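Local coordinates for protein PHB depolymerase (Penicillium funiculosum, PDB 2D81) that hydrolyses the ester bonds of the biopolyester polyhydroxybutyrate, breaking the polymer down into short hydroxybutyrate products, at residues G45-C50 and P65-P70; M95-S100 and N107-L112; P155-C160 and S235-R240; Y207-Q212 and W250-N255; V220-V225 and N254-L259. One frame throughout, in Å; residues are numbered along the deposited sequence.

Contact 1: G45-C50 and P65-P70; sequences GGPYDC and PSITTP
The carbonyl oxygen of Y48 lies against the ring of P70, with P70 CB 3.3 Å from Y48 O, and also accepts a hydrogen bond from Q115 NE2 of helix 106-116. It belongs to a type II turn from P47 to C50, closed by C50 N bonding to P47 O at 3.1 Å. The turn faces the loop that leads into helix 68-77. P70, in the first turn of that helix, also reaches D49, its CG 3.7 Å from D49 O. Farther along, P47 and I67 cross at about a right angle. I67 CG1 stands between the backbone N and the carbonyl carbon (chi1 59°); CG2 is anti to the carbonyl carbon and meets P47 CG at 3.7 Å. C50 SG packs on P65 CB at 3.5 Å, and its disulfide to C59 ties the turn to the intervening loop, which carries Y56 and M60 of the substrate pocket. D49 OD2 turns to a salt bridge with R52. The interface is thus apolar packing of proline rings, the I67 methyl and C50 SG, with two turn carbonyls laid against the P70 ring; P47 O is taken up by C50 N, Y48 O by Q115 NE2, and the disulfide holds C50 from outside.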
# COMPACT_ATOMS: atom_id res chain seq x y z
N GLY A 45 0.10 -3.85 8.52
CA GLY A 45 0.09 -5.04 7.69
C GLY A 45 0.95 -6.12 8.31
O GLY A 45 1.04 -6.21 9.54
N GLY A 46 1.61 -6.94 7.49
CA GLY A 46 2.39 -8.04 8.03
C GLY A 46 3.44 -8.58 7.07
O GLY A 46 3.61 -8.07 5.96
N PRO A 47 4.14 -9.66 7.47
CA PRO A 47 5.19 -10.31 6.68
C PRO A 47 4.85 -10.61 5.22
O PRO A 47 3.75 -11.07 4.90
CB PRO A 47 5.48 -11.58 7.47
CG PRO A 47 5.23 -11.14 8.88
CD PRO A 47 3.94 -10.37 8.74
N TYR A 48 5.81 -10.35 4.34
CA TYR A 48 5.76 -10.83 2.98
C TYR A 48 5.59 -12.36 2.96
O TYR A 48 6.38 -13.07 3.57
CB TYR A 48 7.05 -10.46 2.25
CG TYR A 48 7.13 -11.06 0.87
CD1 TYR A 48 6.45 -10.48 -0.21
CD2 TYR A 48 7.85 -12.23 0.65
CE1 TYR A 48 6.48 -11.07 -1.47
CE2 TYR A 48 7.88 -12.83 -0.60
CZ TYR A 48 7.19 -12.25 -1.65
OH TYR A 48 7.20 -12.86 -2.88
N ASP A 49 4.56 -12.83 2.27
CA ASP A 49 4.29 -14.27 2.09
C ASP A 49 3.79 -14.90 3.39
O ASP A 49 3.84 -16.11 3.56
CB ASP A 49 5.56 -15.00 1.62
CG ASP A 49 5.25 -16.28 0.84
OD1 ASP A 49 5.82 -17.35 1.18
OD2 ASP A 49 4.46 -16.23 -0.12
N CYS A 50 3.28 -14.06 4.30
CA CYS A 50 2.87 -14.54 5.62
C CYS A 50 1.90 -15.72 5.54
O CYS A 50 2.04 -16.70 6.27
CB CYS A 50 2.21 -13.41 6.43
SG CYS A 50 2.10 -13.80 8.21
N PRO A 65 2.99 -14.63 13.84
CA PRO A 65 3.16 -15.51 12.68
C PRO A 65 4.62 -15.91 12.48
O PRO A 65 5.52 -15.13 12.79
CB PRO A 65 2.63 -14.66 11.52
CG PRO A 65 2.94 -13.26 11.97
CD PRO A 65 2.55 -13.29 13.43
N SER A 66 4.84 -17.12 11.98
CA SER A 66 6.20 -17.55 11.67
C SER A 66 6.69 -16.85 10.41
O SER A 66 5.91 -16.63 9.48
CB SER A 66 6.24 -19.07 11.46
OG SER A 66 7.56 -19.50 11.16
N ILE A 67 7.97 -16.50 10.38
CA ILE A 67 8.56 -15.95 9.17
C ILE A 67 9.74 -16.78 8.70
O ILE A 67 10.51 -16.35 7.84
CB ILE A 67 9.03 -14.49 9.38
CG1 ILE A 67 10.06 -14.43 10.51
CG2 ILE A 67 7.83 -13.60 9.68
CD1 ILE A 67 10.79 -13.10 10.60
N THR A 68 9.89 -17.98 9.25
CA THR A 68 10.98 -18.85 8.84
C THR A 68 10.88 -19.17 7.35
O THR A 68 11.82 -18.91 6.59
CB THR A 68 10.98 -20.17 9.63
OG1 THR A 68 11.01 -19.88 11.04
CG2 THR A 68 12.21 -21.00 9.28
N THR A 69 9.75 -19.73 6.93
CA THR A 69 9.57 -20.08 5.52
C THR A 69 9.39 -18.84 4.64
O THR A 69 9.91 -18.79 3.53
CB THR A 69 8.38 -21.03 5.34
OG1 THR A 69 8.62 -22.23 6.09
CG2 THR A 69 8.20 -21.39 3.87
N PRO A 70 8.66 -17.82 5.12
CA PRO A 70 8.49 -16.62 4.29
C PRO A 70 9.84 -15.98 3.96
O PRO A 70 10.09 -15.57 2.82
CB PRO A 70 7.62 -15.72 5.16
CG PRO A 70 6.74 -16.71 5.85
CD PRO A 70 7.71 -17.80 6.26

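Contact 2: M95-S100 and N107-L112; sequences MWTGSS and NVMNQL
A beta-alpha-beta unit of the alpha/beta hydrolase sheet, made of strand 92-98, helix 106-116 and strand 125-130, packs its first strand on its helix here through M95, T97, M109 and L112. The short segments run nearly antiparallel, at 167°, with axes 8.7 Å apart. M109 does most of the reaching: its chain bends at chi2 and chi3, and the terminal CE ends 3.5 Å from M95 CB, with W96 O on the strand at the same distance from M109 CE. The stem of the same side chain lies by T97, where M109 CG is 4.0 Å from T97 CB. One helical turn on, L112 meets the sulfur of M95, with L112 CG 4.0 Å from M95 SD. T97 OG1 is anti to the backbone N (chi1 -178°) and donates to G98 O at 3.0 Å, standing above that carbonyl plane. V42 of strand 39-43 and Y127 of strand 125-130 also touch M109, so M109 packs among three neighbouring strands. Backbone groups of M95, W96 and T97 bond to the strands flanking them, which leaves the strand-helix seam to dispersion between two methionines, a leucine and the carbon side of a threonine, with the W96 carbonyl set against the M109 methyl.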
# COMPACT_ATOMS: atom_id res chain seq x y z
N MET A 95 7.27 1.75 8.54
CA MET A 95 6.32 0.82 9.13
C MET A 95 5.61 1.46 10.32
O MET A 95 6.23 2.17 11.11
CB MET A 95 7.03 -0.46 9.58
CG MET A 95 7.49 -1.33 8.42
SD MET A 95 8.49 -2.73 8.95
CE MET A 95 10.09 -1.94 9.05
N TRP A 96 4.31 1.20 10.44
CA TRP A 96 3.50 1.79 11.51
C TRP A 96 2.52 0.79 12.07
O TRP A 96 1.94 -0.01 11.34
CB TRP A 96 2.71 3.00 10.98
CG TRP A 96 1.80 3.62 12.02
CD1 TRP A 96 2.14 4.56 12.95
CD2 TRP A 96 0.42 3.31 12.25
NE1 TRP A 96 1.06 4.85 13.75
CE2 TRP A 96 -0.01 4.10 13.34
CE3 TRP A 96 -0.50 2.44 11.64
CZ2 TRP A 96 -1.32 4.04 13.83
CZ3 TRP A 96 -1.80 2.38 12.13
CH2 TRP A 96 -2.20 3.19 13.22
N THR A 97 2.32 0.84 13.38
CA THR A 97 1.24 0.10 14.01
C THR A 97 0.65 0.93 15.14
O THR A 97 1.34 1.73 15.78
CB THR A 97 1.73 -1.25 14.56
OG1 THR A 97 0.62 -1.96 15.13
CG2 THR A 97 2.80 -1.03 15.63
N GLY A 98 -0.64 0.74 15.39
CA GLY A 98 -1.23 1.25 16.62
C GLY A 98 -0.97 0.23 17.71
O GLY A 98 -0.97 -0.97 17.45
N SER A 99 -0.73 0.69 18.93
CA SER A 99 -0.39 -0.22 20.01
C SER A 99 -1.61 -1.02 20.46
O SER A 99 -1.48 -2.09 21.06
CB SER A 99 0.20 0.54 21.21
OG SER A 99 -0.79 1.31 21.87
N SER A 100 -2.80 -0.51 20.15
CA SER A 100 -4.05 -1.11 20.60
C SER A 100 -4.75 -1.88 19.49
O SER A 100 -5.91 -2.27 19.62
CB SER A 100 -4.99 -0.03 21.14
OG SER A 100 -4.44 0.62 22.28
N ASN A 107 2.43 -7.34 17.23
CA ASN A 107 3.17 -8.59 17.16
C ASN A 107 3.33 -9.06 15.71
O ASN A 107 4.33 -9.67 15.35
CB ASN A 107 2.47 -9.67 17.99
CG ASN A 107 2.52 -9.38 19.49
OD1 ASN A 107 1.65 -9.81 20.25
ND2 ASN A 107 3.55 -8.66 19.92
N VAL A 108 2.33 -8.77 14.88
CA VAL A 108 2.40 -9.12 13.46
C VAL A 108 3.30 -8.15 12.71
O VAL A 108 4.17 -8.56 11.95
CB VAL A 108 1.00 -9.11 12.82
CG1 VAL A 108 1.10 -9.42 11.33
CG2 VAL A 108 0.11 -10.14 13.52
N MET A 109 3.10 -6.85 12.93
CA MET A 109 3.96 -5.87 12.29
C MET A 109 5.43 -6.02 12.69
O MET A 109 6.32 -5.79 11.87
CB MET A 109 3.48 -4.45 12.60
CG MET A 109 2.43 -3.94 11.62
SD MET A 109 3.06 -3.84 9.91
CE MET A 109 4.18 -2.44 10.06
N ASN A 110 5.68 -6.44 13.92
CA ASN A 110 7.06 -6.63 14.37
C ASN A 110 7.74 -7.75 13.59
O ASN A 110 8.95 -7.70 13.35
CB ASN A 110 7.11 -6.95 15.86
CG ASN A 110 8.54 -7.09 16.37
OD1 ASN A 110 9.29 -6.11 16.44
ND2 ASN A 110 8.92 -8.31 16.72
N GLN A 111 6.98 -8.78 13.21
CA GLN A 111 7.54 -9.87 12.42
C GLN A 111 7.91 -9.42 11.01
O GLN A 111 8.88 -9.90 10.43
CB GLN A 111 6.55 -11.05 12.34
CG GLN A 111 6.36 -11.83 13.64
CD GLN A 111 7.64 -12.48 14.13
OE1 GLN A 111 8.50 -11.83 14.72
NE2 GLN A 111 7.78 -13.78 13.87
N LEU A 112 7.12 -8.50 10.45
CA LEU A 112 7.49 -7.89 9.18
C LEU A 112 8.81 -7.14 9.33
O LEU A 112 9.68 -7.23 8.46
CB LEU A 112 6.41 -6.92 8.71
CG LEU A 112 6.75 -6.07 7.48
CD1 LEU A 112 6.99 -6.95 6.26
CD2 LEU A 112 5.60 -5.10 7.21

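Contact 3: P155-C160 and S235-R240; sequences PYISNC and SSIGSR
This is a small apolar packing contact, partly buried, between the entry to strand 157-159 and the turn I237-R240 at helix 234-237; P155 and I157 meet I237 and R240. The first segment belongs to the little parallel two-strand sheet beside strand 137-139, apart from the main sheet, while the second comes in the chain just after strand 221-227. P155 follows a cis peptide bond and sets its ring against I237, with P155 CB 4.0 Å from I237 CG2. That branch is anti to the carbonyl carbon, and CG1 of I237 sits between N and C (chi1 58°). The aliphatic part of R240 also approaches, its CD 4.4 Å from P155 CB. Two residues on, I157 sends its longer branch across: with chi2 170° the chain is extended, and I157 CD1 arrives 3.5 Å from R240 O. The same methyl lies 4.5 Å from I237 CD1, a loose touch. R240 is placed by a type II' turn from I237, in which R240 N bonds to I237 O at 3.2 Å; G238 supplies the positive phi of 57° that this turn has at its second position. Outside the contact, N147 OD1 receives a bond from I157 N, and Q232 touches both Y156 and I157. Across the seam the chemistry is a few apolar touches plus the I157 methyl against the R240 carbonyl, consistent with a modest buried area of 165 Å².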
# COMPACT_ATOMS: atom_id res chain seq x y z
N PRO A 155 -15.13 4.22 8.55
CA PRO A 155 -14.32 3.87 7.38
C PRO A 155 -12.88 3.43 7.67
O PRO A 155 -12.08 3.31 6.75
CB PRO A 155 -14.35 5.15 6.57
CG PRO A 155 -14.22 6.19 7.65
CD PRO A 155 -15.19 5.69 8.71
N TYR A 156 -12.56 3.20 8.94
CA TYR A 156 -11.21 2.85 9.35
C TYR A 156 -10.20 3.93 8.95
O TYR A 156 -9.08 3.63 8.52
CB TYR A 156 -10.80 1.49 8.76
CG TYR A 156 -11.78 0.39 9.11
CD1 TYR A 156 -12.82 0.06 8.25
CD2 TYR A 156 -11.68 -0.29 10.33
CE1 TYR A 156 -13.74 -0.92 8.58
CE2 TYR A 156 -12.60 -1.27 10.67
CZ TYR A 156 -13.63 -1.58 9.79
OH TYR A 156 -14.55 -2.55 10.11
N ILE A 157 -10.61 5.18 9.10
CA ILE A 157 -9.73 6.33 8.95
C ILE A 157 -10.04 7.26 10.11
O ILE A 157 -11.20 7.57 10.36
CB ILE A 157 -10.01 7.08 7.62
CG1 ILE A 157 -9.91 6.11 6.44
CG2 ILE A 157 -9.02 8.22 7.46
CD1 ILE A 157 -10.41 6.71 5.13
N SER A 158 -9.01 7.70 10.83
CA SER A 158 -9.23 8.37 12.11
C SER A 158 -8.32 9.57 12.31
O SER A 158 -7.27 9.68 11.69
CB SER A 158 -8.98 7.39 13.27
OG SER A 158 -9.82 6.25 13.18
N ASN A 159 -8.74 10.46 13.20
CA ASN A 159 -7.82 11.45 13.75
C ASN A 159 -7.10 10.79 14.93
O ASN A 159 -7.63 10.75 16.04
CB ASN A 159 -8.57 12.69 14.23
CG ASN A 159 -7.62 13.81 14.64
OD1 ASN A 159 -6.45 13.58 14.94
ND2 ASN A 159 -8.14 15.04 14.65
N CYS A 160 -5.92 10.26 14.67
CA CYS A 160 -5.11 9.63 15.71
C CYS A 160 -4.06 10.60 16.26
O CYS A 160 -3.11 10.18 16.91
CB CYS A 160 -4.39 8.40 15.16
SG CYS A 160 -5.48 7.03 14.66
N SER A 235 -16.12 1.32 -3.72
CA SER A 235 -17.41 0.63 -3.63
C SER A 235 -17.98 0.71 -2.21
O SER A 235 -19.20 0.78 -2.03
CB SER A 235 -17.24 -0.84 -4.03
OG SER A 235 -18.46 -1.54 -3.92
N SER A 236 -17.10 0.71 -1.22
CA SER A 236 -17.53 0.65 0.18
C SER A 236 -17.72 2.03 0.81
O SER A 236 -18.73 2.27 1.48
CB SER A 236 -16.52 -0.14 1.01
OG SER A 236 -16.46 -1.50 0.60
N ILE A 237 -16.77 2.93 0.59
CA ILE A 237 -16.77 4.21 1.29
C ILE A 237 -16.60 5.40 0.35
O ILE A 237 -16.25 6.50 0.78
CB ILE A 237 -15.65 4.26 2.36
CG1 ILE A 237 -14.29 4.02 1.71
CG2 ILE A 237 -15.93 3.24 3.45
CD1 ILE A 237 -13.12 4.13 2.67
N GLY A 238 -16.85 5.18 -0.94
CA GLY A 238 -16.68 6.26 -1.90
C GLY A 238 -15.28 6.82 -1.88
O GLY A 238 -14.30 6.07 -1.83
N SER A 239 -15.16 8.15 -1.92
CA SER A 239 -13.85 8.79 -2.04
C SER A 239 -13.18 9.06 -0.69
O SER A 239 -12.22 9.81 -0.62
CB SER A 239 -13.98 10.11 -2.81
OG SER A 239 -14.76 11.05 -2.09
N ARG A 240 -13.68 8.44 0.37
CA ARG A 240 -13.16 8.75 1.70
C ARG A 240 -11.70 8.37 1.93
O ARG A 240 -11.00 9.07 2.66
CB ARG A 240 -14.05 8.13 2.78
CG ARG A 240 -15.39 8.83 2.93
CD ARG A 240 -16.06 8.48 4.25
NE ARG A 240 -17.39 9.08 4.38
CZ ARG A 240 -17.62 10.39 4.37
NH1 ARG A 240 -16.62 11.25 4.24
NH2 ARG A 240 -18.86 10.84 4.49

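Contact 4: Y207-Q212 and W250-N255; sequences YLYVPQ and WADTNN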
# COMPACT_ATOMS: atom_id res chain seq x y z
N TYR A 207 -8.38 5.60 -9.39
CA TYR A 207 -8.24 7.05 -9.24
C TYR A 207 -6.79 7.46 -9.04
O TYR A 207 -5.95 6.65 -8.64
CB TYR A 207 -9.09 7.54 -8.07
CG TYR A 207 -10.56 7.27 -8.23
CD1 TYR A 207 -11.10 6.02 -7.92
CD2 TYR A 207 -11.41 8.24 -8.74
CE1 TYR A 207 -12.45 5.75 -8.12
CE2 TYR A 207 -12.76 7.98 -8.95
CZ TYR A 207 -13.27 6.74 -8.64
OH TYR A 207 -14.60 6.47 -8.86
N LEU A 208 -6.50 8.73 -9.32
CA LEU A 208 -5.20 9.29 -9.00
C LEU A 208 -5.32 10.78 -8.74
O LEU A 208 -6.08 11.48 -9.42
CB LEU A 208 -4.19 9.06 -10.14
CG LEU A 208 -4.47 9.66 -11.52
CD1 LEU A 208 -3.17 9.76 -12.32
CD2 LEU A 208 -5.49 8.80 -12.26
N TYR A 209 -4.59 11.27 -7.74
CA TYR A 209 -4.54 12.70 -7.48
C TYR A 209 -3.36 13.32 -8.21
O TYR A 209 -2.22 12.89 -8.05
CB TYR A 209 -4.40 12.99 -5.99
CG TYR A 209 -4.32 14.47 -5.73
CD1 TYR A 209 -5.41 15.30 -5.98
CD2 TYR A 209 -3.12 15.06 -5.34
CE1 TYR A 209 -5.31 16.68 -5.86
CE2 TYR A 209 -3.00 16.45 -5.22
CZ TYR A 209 -4.10 17.25 -5.48
OH TYR A 209 -4.00 18.62 -5.39
N VAL A 210 -3.65 14.34 -9.02
CA VAL A 210 -2.62 15.01 -9.80
C VAL A 210 -2.54 16.49 -9.44
O VAL A 210 -3.44 17.26 -9.76
CB VAL A 210 -2.90 14.89 -11.32
CG1 VAL A 210 -1.82 15.62 -12.11
CG2 VAL A 210 -2.95 13.42 -11.73
N PRO A 211 -1.46 16.90 -8.76
CA PRO A 211 -1.29 18.31 -8.38
C PRO A 211 -1.23 19.17 -9.64
O PRO A 211 -0.90 18.67 -10.71
CB PRO A 211 0.04 18.31 -7.63
CG PRO A 211 0.12 16.92 -7.06
CD PRO A 211 -0.36 16.08 -8.22
N GLN A 212 -1.54 20.45 -9.51
CA GLN A 212 -1.48 21.35 -10.66
C GLN A 212 -0.11 21.29 -11.34
O GLN A 212 -0.02 21.31 -12.57
CB GLN A 212 -1.77 22.79 -10.22
CG GLN A 212 -1.69 23.81 -11.35
CD GLN A 212 -2.63 23.48 -12.50
OE1 GLN A 212 -3.85 23.39 -12.31
NE2 GLN A 212 -2.07 23.29 -13.69
N TRP A 250 0.19 16.42 1.10
CA TRP A 250 1.64 16.43 0.91
C TRP A 250 2.03 16.40 -0.56
O TRP A 250 2.96 17.09 -0.98
CB TRP A 250 2.27 15.24 1.65
CG TRP A 250 2.25 15.41 3.14
CD1 TRP A 250 1.30 14.95 4.01
CD2 TRP A 250 3.19 16.15 3.92
NE1 TRP A 250 1.60 15.36 5.29
CE2 TRP A 250 2.75 16.10 5.27
CE3 TRP A 250 4.37 16.85 3.62
CZ2 TRP A 250 3.45 16.72 6.31
CZ3 TRP A 250 5.06 17.48 4.66
CH2 TRP A 250 4.60 17.41 5.98
N ALA A 251 1.33 15.59 -1.34
CA ALA A 251 1.61 15.50 -2.77
C ALA A 251 1.49 16.87 -3.43
O ALA A 251 2.28 17.21 -4.32
CB ALA A 251 0.63 14.53 -3.43
N ASP A 252 0.52 17.66 -2.98
CA ASP A 252 0.13 18.87 -3.69
C ASP A 252 1.26 19.90 -3.76
O ASP A 252 1.33 20.69 -4.69
CB ASP A 252 -1.08 19.52 -3.03
CG ASP A 252 -1.81 20.47 -3.96
OD1 ASP A 252 -2.16 21.59 -3.54
OD2 ASP A 252 -2.04 20.08 -5.12
N THR A 253 2.14 19.87 -2.76
CA THR A 253 3.22 20.86 -2.69
C THR A 253 4.58 20.25 -3.01
O THR A 253 5.61 20.90 -2.82
CB THR A 253 3.27 21.50 -1.30
OG1 THR A 253 3.44 20.48 -0.30
CG2 THR A 253 2.00 22.28 -1.02
N ASN A 254 4.59 19.02 -3.51
CA ASN A 254 5.84 18.29 -3.72
C ASN A 254 5.91 17.56 -5.05
O ASN A 254 6.59 16.54 -5.17
CB ASN A 254 6.05 17.30 -2.57
CG ASN A 254 6.46 18.00 -1.28
OD1 ASN A 254 7.60 18.44 -1.14
ND2 ASN A 254 5.53 18.10 -0.34
N ASN A 255 5.22 18.09 -6.05
CA ASN A 255 5.29 17.56 -7.41
C ASN A 255 5.13 16.05 -7.40
O ASN A 255 5.91 15.32 -8.02
CB ASN A 255 6.63 17.91 -8.06
CG ASN A 255 6.85 19.41 -8.15
OD1 ASN A 255 5.99 20.15 -8.62
ND2 ASN A 255 8.02 19.86 -7.71
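Y209 and D252 meet obliquely, the phenol ring and the carboxylate turned 57° apart, where strand 205-210 of the alpha/beta hydrolase sheet meets A251 and D252 by helix 247-251. That helix belongs to the crossover between the parallel strands 221-227 and 256-260, and strand 205-210 lies antiparallel beside the latter. D252 CG stands anti to its backbone N (chi1 -160°), and the carboxylate it carries brings OD2 to the ring edge, in the ring plane. There Y209 OH donates to D252 OD2 at 2.5 Å, a very short bond. Each end has more company: G186 N donates to Y209 OH, S185 OG also bonds to D252 OD2, and N180 ND2 meets D252 OD1. S185 OG links D252 OD2 to Q212 N, a second shell round the buried acid; such donors would favour a charged carboxylate. A251 CB also sits at the ring edge, 4.2 Å from Y209 CD2. P211 lies beside the acid, its CB 3.7 Å from D252 OD2, while P211 CG sits 3.5 Å from A251 O. That carbonyl closes a type I turn by accepting from N254 N, and the side chain of N254 reaches back to the helix: N254 ND2 donates to W250 O at 2.8 Å, almost straight at 174° and within the amide plane of N254.

Contact 5: V220-V225 and N254-L259; sequences VCSLHV and NNMIIL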
# COMPACT_ATOMS: atom_id res chain seq x y z
N VAL A 220 9.07 17.63 -13.68
CA VAL A 220 9.20 16.22 -13.36
C VAL A 220 8.58 15.93 -11.99
O VAL A 220 8.87 16.61 -11.01
CB VAL A 220 10.67 15.78 -13.34
CG1 VAL A 220 10.78 14.31 -12.92
CG2 VAL A 220 11.27 15.97 -14.72
N CYS A 221 7.72 14.92 -11.95
CA CYS A 221 7.00 14.56 -10.73
C CYS A 221 7.38 13.17 -10.25
O CYS A 221 7.95 12.38 -10.99
CB CYS A 221 5.49 14.66 -10.99
SG CYS A 221 4.96 16.41 -11.07
N SER A 222 7.08 12.90 -8.98
CA SER A 222 7.24 11.56 -8.42
C SER A 222 5.88 10.86 -8.37
O SER A 222 4.86 11.46 -8.69
CB SER A 222 7.83 11.64 -7.02
OG SER A 222 7.02 12.44 -6.17
N LEU A 223 5.88 9.60 -7.96
CA LEU A 223 4.66 8.82 -7.90
C LEU A 223 4.63 7.93 -6.66
O LEU A 223 5.53 7.12 -6.44
CB LEU A 223 4.53 7.94 -9.15
CG LEU A 223 3.38 6.92 -9.17
CD1 LEU A 223 2.03 7.64 -9.19
CD2 LEU A 223 3.51 6.03 -10.40
N HIS A 224 3.59 8.10 -5.85
CA HIS A 224 3.34 7.20 -4.73
C HIS A 224 2.01 6.49 -4.95
O HIS A 224 1.00 7.12 -5.25
CB HIS A 224 3.27 7.99 -3.42
CG HIS A 224 3.15 7.14 -2.20
ND1 HIS A 224 4.20 6.40 -1.70
CD2 HIS A 224 2.10 6.88 -1.38
CE1 HIS A 224 3.81 5.74 -0.63
NE2 HIS A 224 2.53 6.01 -0.41
N VAL A 225 2.03 5.17 -4.81
CA VAL A 225 0.82 4.36 -4.90
C VAL A 225 0.31 4.10 -3.48
O VAL A 225 1.04 3.57 -2.64
CB VAL A 225 1.12 3.01 -5.58
CG1 VAL A 225 -0.16 2.19 -5.72
CG2 VAL A 225 1.75 3.25 -6.95
N ASN A 254 4.59 19.02 -3.51
CA ASN A 254 5.84 18.29 -3.72
C ASN A 254 5.91 17.56 -5.05
O ASN A 254 6.59 16.54 -5.17
CB ASN A 254 6.05 17.30 -2.57
CG ASN A 254 6.46 18.00 -1.28
OD1 ASN A 254 7.60 18.44 -1.14
ND2 ASN A 254 5.53 18.10 -0.34
N ASN A 255 5.22 18.09 -6.05
CA ASN A 255 5.29 17.56 -7.41
C ASN A 255 5.13 16.05 -7.40
O ASN A 255 5.91 15.32 -8.02
CB ASN A 255 6.63 17.91 -8.06
CG ASN A 255 6.85 19.41 -8.15
OD1 ASN A 255 5.99 20.15 -8.62
ND2 ASN A 255 8.02 19.86 -7.71
N MET A 256 4.12 15.57 -6.68
CA MET A 256 3.92 14.14 -6.49
C MET A 256 2.50 13.75 -6.90
O MET A 256 1.53 14.38 -6.48
CB MET A 256 4.15 13.77 -5.02
CG MET A 256 4.11 12.28 -4.73
SD MET A 256 4.27 11.97 -2.97
CE MET A 256 5.98 12.51 -2.68
N ILE A 257 2.39 12.72 -7.73
CA ILE A 257 1.10 12.12 -8.05
C ILE A 257 0.84 10.96 -7.08
O ILE A 257 1.75 10.20 -6.76
CB ILE A 257 1.10 11.59 -9.51
CG1 ILE A 257 1.24 12.76 -10.48
CG2 ILE A 257 -0.18 10.81 -9.78
CD1 ILE A 257 1.35 12.33 -11.95
N ILE A 258 -0.39 10.85 -6.60
CA ILE A 258 -0.77 9.71 -5.78
C ILE A 258 -1.74 8.84 -6.57
O ILE A 258 -2.81 9.29 -6.96
CB ILE A 258 -1.49 10.14 -4.47
CG1 ILE A 258 -0.67 11.20 -3.72
CG2 ILE A 258 -1.70 8.92 -3.58
CD1 ILE A 258 0.68 10.73 -3.22
N LEU A 259 -1.35 7.59 -6.82
CA LEU A 259 -2.22 6.65 -7.53
C LEU A 259 -3.00 5.82 -6.52
O LEU A 259 -2.42 5.27 -5.58
CB LEU A 259 -1.39 5.72 -8.42
CG LEU A 259 -2.10 4.54 -9.07
CD1 LEU A 259 -3.16 5.04 -10.06
CD2 LEU A 259 -1.08 3.66 -9.79
O HOH W 1 8.45 14.83 -6.09
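Four backbone hydrogen bonds join S222 and H224 to N255, I257 and L259 in a parallel ladder. S222 N bonds to N255 O and I257 N to S222 O; H224 N bonds to I257 O and L259 N to H224 O. All four are 2.9 Å long between the named N and O, and the donor of the H224 N bond lies nearly along the C=O axis of I257. CA-H...O contacts fill in between them, the closest with I258 CA 3.2 Å from H224 O. The strand segments are turned 24° against each other, in the twist of the alpha/beta hydrolase sheet, where strand 221-227 lies between 13-18 and 256-260. On the face bearing L223, V225, I257 and L259, the packing is aliphatic; L223, V225 and L259 touch helix 301-314, and I257 touches F6. L223 CD1 sits 3.9 Å from I257 CG2, and V225 and L259 stand side by side pointing the same way. The other face, toward helices 164-173 and 247-251, is more mixed. S222 OG, placed between N and the carbonyl carbon (chi1 57°), lies 3.3 Å from M256 CG, and the CD1 methyl of I258 comes 3.8 Å from H224 CB. H224 ND1 hydrogen-bonds S14 OG and NE2 hydrogen-bonds S16 OG, both of strand 13-18. One ordered water spans the start of the ladder, 2.8 Å from S222 OG and donating to N254 O. At the same end, C221, linked to C214 by a disulfide, sets its SG 3.8 Å from N255 CB.

In the fold
Contacts 4 and 5 share N254 and N255, and both lie at strand 256-260: contact 5 pairs it with 221-227 through the backbone, while contact 4 brings the neighbouring strand 205-210 to the helix preceding it, with a buried acid. Contacts 1 and 2 lie on the other side of the chain's centre and touch directly, P65 O with Q111 NE2 at 2.8 Å and G46 O beside L112; both are largely apolar and about 10 Å from the bound trimer, contact 2 within a beta-alpha-beta unit and contact 1 joining a loop to the start of helix 68-77. Contact 3, off the main sheet, is the least buried of the five. Contacts 2, 4 and 5 reach the same sheet, yet only contact 5 bonds strand to strand.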